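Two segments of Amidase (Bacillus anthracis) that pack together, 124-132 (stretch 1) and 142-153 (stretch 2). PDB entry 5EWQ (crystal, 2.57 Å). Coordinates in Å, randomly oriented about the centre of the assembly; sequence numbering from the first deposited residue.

Stretch 1 124-132: NVQTAKVMP
Stretch 2 (142-153) DWIADQDATIVK

The contact between residues 124-132 and 142-153 of this amidase illustrates how two largely irregular segments can be pinned together by a few hydrogen bonds and closed with apolar side chains. The chains run in opposite directions: Q126 lies across from A149, T127 from D148, A128 from Q147 and P132 from I144, with CA separations of 4.1 to 5.0 Å, and 694 Å² is buried in all. Stretch 1 is mostly extended (phi/psi -109/129 at V125, -74/136 at Q126, -131/149 at T127), but K129 turns at 62/-5. Stretch 2 is extended from W143 to A145 and from Q147 to A149, then becomes helical from T150, with A149 at the N-cap position.

Q126 is the residue most covered by the other stretch (96 Å²). Its backbone O accepts from A149 N at 3.0 Å, while its CA-to-CB bond points toward stretch 2, and the side chain, with chi1 m and chi2 t, extends so that NE2 donates to Q147 O at 3.3 Å. On the way, its methylene CG packs 3.7 Å from A145 CB; glutamine thus combines an apolar stem with a polar tip. D148, chi1 m, brings OD1 to A128 N, a very short hydrogen bond of 2.4 Å, and a carboxylate suits a backbone N-H donor.

At one end, V125 (chi1 t) sets CG1 3.7 Å from both A149 CB and V152 CG2 (V152 chi1 t), and 4.2 Å from I151 CD1 (I151 chi1 p, chi2 t), filling a buried apolar pocket beside the helix start. At the other, P132 CA makes a CA-H...O contact of 3.2 Å with W143 O, and P132 CG lies 3.9 Å from I144 CG1. I144, chi1 m and chi2 t, also places CG2 3.4 Å from K129 N, so its branched side chain covers the turn as well as the proline.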

ATOM      1  N   ASN A 124       0.951  -1.211  10.375  1.00 27.00           N
ATOM      2  CA  ASN A 124      -0.198  -0.772  11.157  1.00 22.40           C
ATOM      3  C   ASN A 124      -1.374  -1.741  11.056  1.00 24.50           C
ATOM      4  O   ASN A 124      -2.504  -1.392  11.397  1.00 42.01           O
ATOM      5  CB  ASN A 124      -0.634   0.629  10.722  1.00 21.33           C
ATOM      6  CG  ASN A 124      -1.080   0.681   9.273  1.00 30.90           C
ATOM      7  OD1 ASN A 124      -0.883  -0.267   8.513  1.00 43.47           O
ATOM      8  ND2 ASN A 124      -1.675   1.802   8.878  1.00 21.39           N
ATOM      9  N   VAL A 125      -1.103  -2.956  10.589  1.00 38.54           N
ATOM     10  CA  VAL A 125      -2.139  -3.974  10.438  1.00 28.11           C
ATOM     11  C   VAL A 125      -1.967  -5.085  11.473  1.00 41.59           C
ATOM     12  O   VAL A 125      -0.881  -5.647  11.617  1.00 51.05           O
ATOM     13  CB  VAL A 125      -2.123  -4.581   9.024  1.00 35.01           C
ATOM     14  CG1 VAL A 125      -3.240  -5.601   8.869  1.00 39.09           C
ATOM     15  CG2 VAL A 125      -2.251  -3.485   7.978  1.00 32.90           C
ATOM     16  N   GLN A 126      -3.045  -5.403  12.183  1.00 43.07           N
ATOM     17  CA  GLN A 126      -2.983  -6.331  13.310  1.00 32.31           C
ATOM     18  C   GLN A 126      -2.827  -7.794  12.905  1.00 39.89           C
ATOM     19  O   GLN A 126      -3.483  -8.270  11.979  1.00 40.14           O
ATOM     20  CB  GLN A 126      -4.229  -6.185  14.186  1.00 43.13           C
ATOM     21  CG  GLN A 126      -4.302  -4.880  14.960  1.00 44.31           C
ATOM     22  CD  GLN A 126      -5.568  -4.764  15.786  1.00 32.66           C
ATOM     23  OE1 GLN A 126      -5.868  -3.708  16.339  1.00 49.56           O
ATOM     24  NE2 GLN A 126      -6.319  -5.856  15.875  1.00 43.21           N
ATOM     25  N   THR A 127      -1.945  -8.493  13.612  1.00 43.04           N
ATOM     26  CA  THR A 127      -1.824  -9.943  13.508  1.00 37.73           C
ATOM     27  C   THR A 127      -1.818 -10.535  14.915  1.00 55.26           C
ATOM     28  O   THR A 127      -1.351  -9.896  15.860  1.00 64.08           O
ATOM     29  CB  THR A 127      -0.552 -10.372  12.752  1.00 37.98           C
ATOM     30  OG1 THR A 127       0.601  -9.818  13.396  1.00 55.84           O
ATOM     31  CG2 THR A 127      -0.602  -9.901  11.306  1.00 36.80           C
ATOM     32  N   ALA A 128      -2.334 -11.751  15.057  1.00 62.96           N
ATOM     33  CA  ALA A 128      -2.515 -12.348  16.377  1.00 44.21           C
ATOM     34  C   ALA A 128      -1.324 -13.192  16.825  1.00 50.20           C
ATOM     35  O   ALA A 128      -0.839 -14.044  16.082  1.00 47.34           O
ATOM     36  CB  ALA A 128      -3.783 -13.189  16.400  1.00 46.79           C
ATOM     37  N   LYS A 129      -0.856 -12.922  18.042  1.00 59.25           N
ATOM     38  CA  LYS A 129       0.126 -13.755  18.742  1.00 59.95           C
ATOM     39  C   LYS A 129       1.494 -13.878  18.065  1.00 62.23           C
ATOM     40  O   LYS A 129       2.412 -14.470  18.632  1.00 63.93           O
ATOM     41  CB  LYS A 129      -0.449 -15.160  18.959  1.00 51.36           C
ATOM     42  N   VAL A 130       1.642 -13.316  16.870  1.00 63.39           N
ATOM     43  CA  VAL A 130       2.861 -13.524  16.095  1.00 64.15           C
ATOM     44  C   VAL A 130       3.659 -12.240  15.873  1.00 57.55           C
ATOM     45  O   VAL A 130       4.775 -12.103  16.375  1.00 70.23           O
ATOM     46  CB  VAL A 130       2.543 -14.152  14.725  1.00 68.14           C
ATOM     47  CG1 VAL A 130       3.810 -14.320  13.913  1.00 68.64           C
ATOM     48  CG2 VAL A 130       1.849 -15.493  14.907  1.00 73.70           C
HETATM   49  N   MSE A 131       3.090 -11.306  15.119  1.00 39.83           N
HETATM   50  CA  MSE A 131       3.812 -10.094  14.745  1.00 55.20           C
HETATM   51  C   MSE A 131       3.208  -8.835  15.361  1.00 63.89           C
HETATM   52  O   MSE A 131       2.003  -8.603  15.262  1.00 77.33           O
HETATM   53  CB  MSE A 131       3.857  -9.956  13.224  1.00 56.16           C
HETATM   54  CG  MSE A 131       4.705 -11.007  12.533  1.00 53.12           C
HETATM   55 SE   MSE A 131       4.131 -11.322  10.699  0.86 59.17          SE
HETATM   56  CE  MSE A 131       2.376 -12.093  11.072  1.00 40.81           C
ATOM     57  N   PRO A 132       4.057  -8.018  16.003  1.00 45.57           N
ATOM     58  CA  PRO A 132       3.661  -6.749  16.620  1.00 42.62           C
ATOM     59  C   PRO A 132       3.076  -5.747  15.629  1.00 33.68           C
ATOM     60  O   PRO A 132       3.531  -5.664  14.489  1.00 28.85           O
ATOM     61  CB  PRO A 132       4.976  -6.217  17.201  1.00 30.20           C
ATOM     62  CG  PRO A 132       5.802  -7.428  17.424  1.00 32.66           C
ATOM     63  CD  PRO A 132       5.460  -8.356  16.300  1.00 39.85           C
ATOM     64  N   ASP A 142       6.767  -3.487  20.288  1.00 41.25           N
ATOM     65  CA  ASP A 142       6.709  -4.844  20.819  1.00 38.34           C
ATOM     66  C   ASP A 142       5.291  -5.283  21.176  1.00 40.02           C
ATOM     67  O   ASP A 142       5.095  -6.371  21.718  1.00 41.27           O
ATOM     68  CB  ASP A 142       7.611  -4.966  22.048  1.00 43.07           C
ATOM     69  CG  ASP A 142       9.078  -4.770  21.717  1.00 54.06           C
ATOM     70  OD1 ASP A 142       9.519  -5.256  20.653  1.00 31.13           O
ATOM     71  OD2 ASP A 142       9.790  -4.129  22.517  1.00 59.87           O
ATOM     72  N   TRP A 143       4.305  -4.444  20.874  1.00 37.83           N
ATOM     73  CA  TRP A 143       2.921  -4.778  21.199  1.00 40.73           C
ATOM     74  C   TRP A 143       2.297  -5.704  20.163  1.00 50.97           C
ATOM     75  O   TRP A 143       2.108  -5.322  19.009  1.00 46.12           O
ATOM     76  CB  TRP A 143       2.064  -3.518  21.329  1.00 28.09           C
ATOM     77  CG  TRP A 143       0.613  -3.843  21.536  1.00 44.70           C
ATOM     78  CD1 TRP A 143       0.050  -4.397  22.648  1.00 31.11           C
ATOM     79  CD2 TRP A 143      -0.456  -3.645  20.602  1.00 35.97           C
ATOM     80  NE1 TRP A 143      -1.302  -4.553  22.468  1.00 37.93           N
ATOM     81  CE2 TRP A 143      -1.639  -4.099  21.219  1.00 37.56           C
ATOM     82  CE3 TRP A 143      -0.529  -3.126  19.305  1.00 32.60           C
ATOM     83  CZ2 TRP A 143      -2.880  -4.052  20.585  1.00 30.31           C
ATOM     84  CZ3 TRP A 143      -1.762  -3.080  18.677  1.00 37.53           C
ATOM     85  CH2 TRP A 143      -2.921  -3.540  19.318  1.00 33.98           C
ATOM     86  N   ILE A 144       1.968  -6.918  20.591  1.00 37.92           N
ATOM     87  CA  ILE A 144       1.290  -7.877  19.731  1.00 38.89           C
ATOM     88  C   ILE A 144      -0.215  -7.845  19.975  1.00 40.25           C
ATOM     89  O   ILE A 144      -0.677  -8.082  21.093  1.00 42.01           O
ATOM     90  CB  ILE A 144       1.815  -9.306  19.954  1.00 44.71           C
ATOM     91  CG1 ILE A 144       3.324  -9.362  19.700  1.00 42.44           C
ATOM     92  CG2 ILE A 144       1.083 -10.284  19.056  1.00 45.71           C
ATOM     93  CD1 ILE A 144       3.931 -10.732  19.909  1.00 46.46           C
ATOM     94  N   ALA A 145      -0.974  -7.549  18.924  1.00 39.88           N
ATOM     95  CA  ALA A 145      -2.423  -7.413  19.027  1.00 40.42           C
ATOM     96  C   ALA A 145      -3.092  -8.725  19.421  1.00 50.06           C
ATOM     97  O   ALA A 145      -2.487  -9.794  19.334  1.00 60.43           O
ATOM     98  CB  ALA A 145      -2.997  -6.901  17.715  1.00 37.43           C
ATOM     99  N   ASP A 146      -4.346  -8.635  19.850  1.00 52.18           N
ATOM    100  CA  ASP A 146      -5.085  -9.803  20.316  1.00 62.02           C
ATOM    101  C   ASP A 146      -5.685 -10.588  19.151  1.00 64.91           C
ATOM    102  O   ASP A 146      -5.586 -11.814  19.101  1.00 64.09           O
ATOM    103  CB  ASP A 146      -6.185  -9.381  21.292  1.00 63.45           C
ATOM    104  CG  ASP A 146      -6.691 -10.535  22.136  1.00 85.70           C
ATOM    105  OD1 ASP A 146      -5.899 -11.460  22.414  1.00 99.25           O
ATOM    106  OD2 ASP A 146      -7.878 -10.516  22.523  1.00 96.07           O
ATOM    107  N   GLN A 147      -6.305  -9.876  18.215  1.00 65.90           N
ATOM    108  CA  GLN A 147      -6.928 -10.510  17.058  1.00 58.60           C
ATOM    109  C   GLN A 147      -6.281 -10.056  15.755  1.00 52.24           C
ATOM    110  O   GLN A 147      -5.591  -9.038  15.716  1.00 68.15           O
ATOM    111  CB  GLN A 147      -8.428 -10.207  17.021  1.00 62.79           C
ATOM    112  CG  GLN A 147      -9.178 -10.566  18.292  1.00 87.16           C
ATOM    113  CD  GLN A 147     -10.666 -10.300  18.181  1.00107.11           C
ATOM    114  OE1 GLN A 147     -11.197 -10.129  17.083  1.00116.10           O
ATOM    115  NE2 GLN A 147     -11.348 -10.262  19.320  1.00111.75           N
ATOM    116  N   ASP A 148      -6.506 -10.818  14.689  1.00 54.39           N
ATOM    117  CA  ASP A 148      -6.063 -10.414  13.362  1.00 47.03           C
ATOM    118  C   ASP A 148      -6.964  -9.312  12.824  1.00 48.18           C
ATOM    119  O   ASP A 148      -8.107  -9.170  13.256  1.00 42.41           O
ATOM    120  CB  ASP A 148      -6.069 -11.601  12.392  1.00 48.44           C
ATOM    121  CG  ASP A 148      -4.997 -12.622  12.707  1.00 67.68           C
ATOM    122  OD1 ASP A 148      -3.991 -12.254  13.343  1.00 82.92           O
ATOM    123  OD2 ASP A 148      -5.158 -13.796  12.307  1.00 68.91           O
ATOM    124  N   ALA A 149      -6.445  -8.531  11.885  1.00 48.68           N
ATOM    125  CA  ALA A 149      -7.289  -7.620  11.129  1.00 42.12           C
ATOM    126  C   ALA A 149      -8.203  -8.458  10.245  1.00 50.34           C
ATOM    127  O   ALA A 149      -7.834  -9.559   9.838  1.00 42.95           O
ATOM    128  CB  ALA A 149      -6.454  -6.662  10.299  1.00 36.41           C
ATOM    129  N   THR A 150      -9.395  -7.945   9.956  1.00 46.18           N
ATOM    130  CA  THR A 150     -10.373  -8.696   9.175  1.00 44.67           C
ATOM    131  C   THR A 150      -9.834  -9.052   7.795  1.00 44.87           C
ATOM    132  O   THR A 150     -10.132 -10.120   7.263  1.00 54.60           O
ATOM    133  CB  THR A 150     -11.689  -7.917   9.021  1.00 56.56           C
ATOM    134  OG1 THR A 150     -11.425  -6.639   8.430  1.00 87.30           O
ATOM    135  CG2 THR A 150     -12.342  -7.717  10.377  1.00 52.53           C
ATOM    136  N   ILE A 151      -9.031  -8.161   7.224  1.00 49.93           N
ATOM    137  CA  ILE A 151      -8.425  -8.411   5.921  1.00 46.56           C
ATOM    138  C   ILE A 151      -7.387  -9.525   6.013  1.00 50.25           C
ATOM    139  O   ILE A 151      -7.164 -10.256   5.050  1.00 55.63           O
ATOM    140  CB  ILE A 151      -7.773  -7.138   5.344  1.00 39.84           C
ATOM    141  CG1 ILE A 151      -6.719  -6.584   6.305  1.00 44.27           C
ATOM    142  CG2 ILE A 151      -8.830  -6.085   5.061  1.00 39.60           C
ATOM    143  CD1 ILE A 151      -6.016  -5.345   5.792  1.00 34.92           C
ATOM    144  N   VAL A 152      -6.760  -9.658   7.178  1.00 42.43           N
ATOM    145  CA  VAL A 152      -5.796 -10.727   7.414  1.00 49.39           C
ATOM    146  C   VAL A 152      -6.531 -12.041   7.657  1.00 56.43           C
ATOM    147  O   VAL A 152      -6.119 -13.098   7.174  1.00 61.13           O
ATOM    148  CB  VAL A 152      -4.881 -10.411   8.614  1.00 46.20           C
ATOM    149  CG1 VAL A 152      -3.975 -11.592   8.927  1.00 42.94           C
ATOM    150  CG2 VAL A 152      -4.061  -9.163   8.337  1.00 42.85           C
ATOM    151  N   LYS A 153      -7.630 -11.960   8.400  1.00 64.40           N
ATOM    152  CA  LYS A 153      -8.452 -13.128   8.688  1.00 60.07           C
ATOM    153  C   LYS A 153      -9.067 -13.686   7.407  1.00 69.37           C
ATOM    154  O   LYS A 153      -9.136 -14.901   7.222  1.00 55.75           O
ATOM    155  CB  LYS A 153      -9.550 -12.773   9.694  1.00 56.23           C
ATOM    156  CG  LYS A 153     -10.413 -13.950  10.119  1.00 70.15           C
ATOM    157  CD  LYS A 153     -11.448 -13.532  11.151  1.00 75.83           C
TER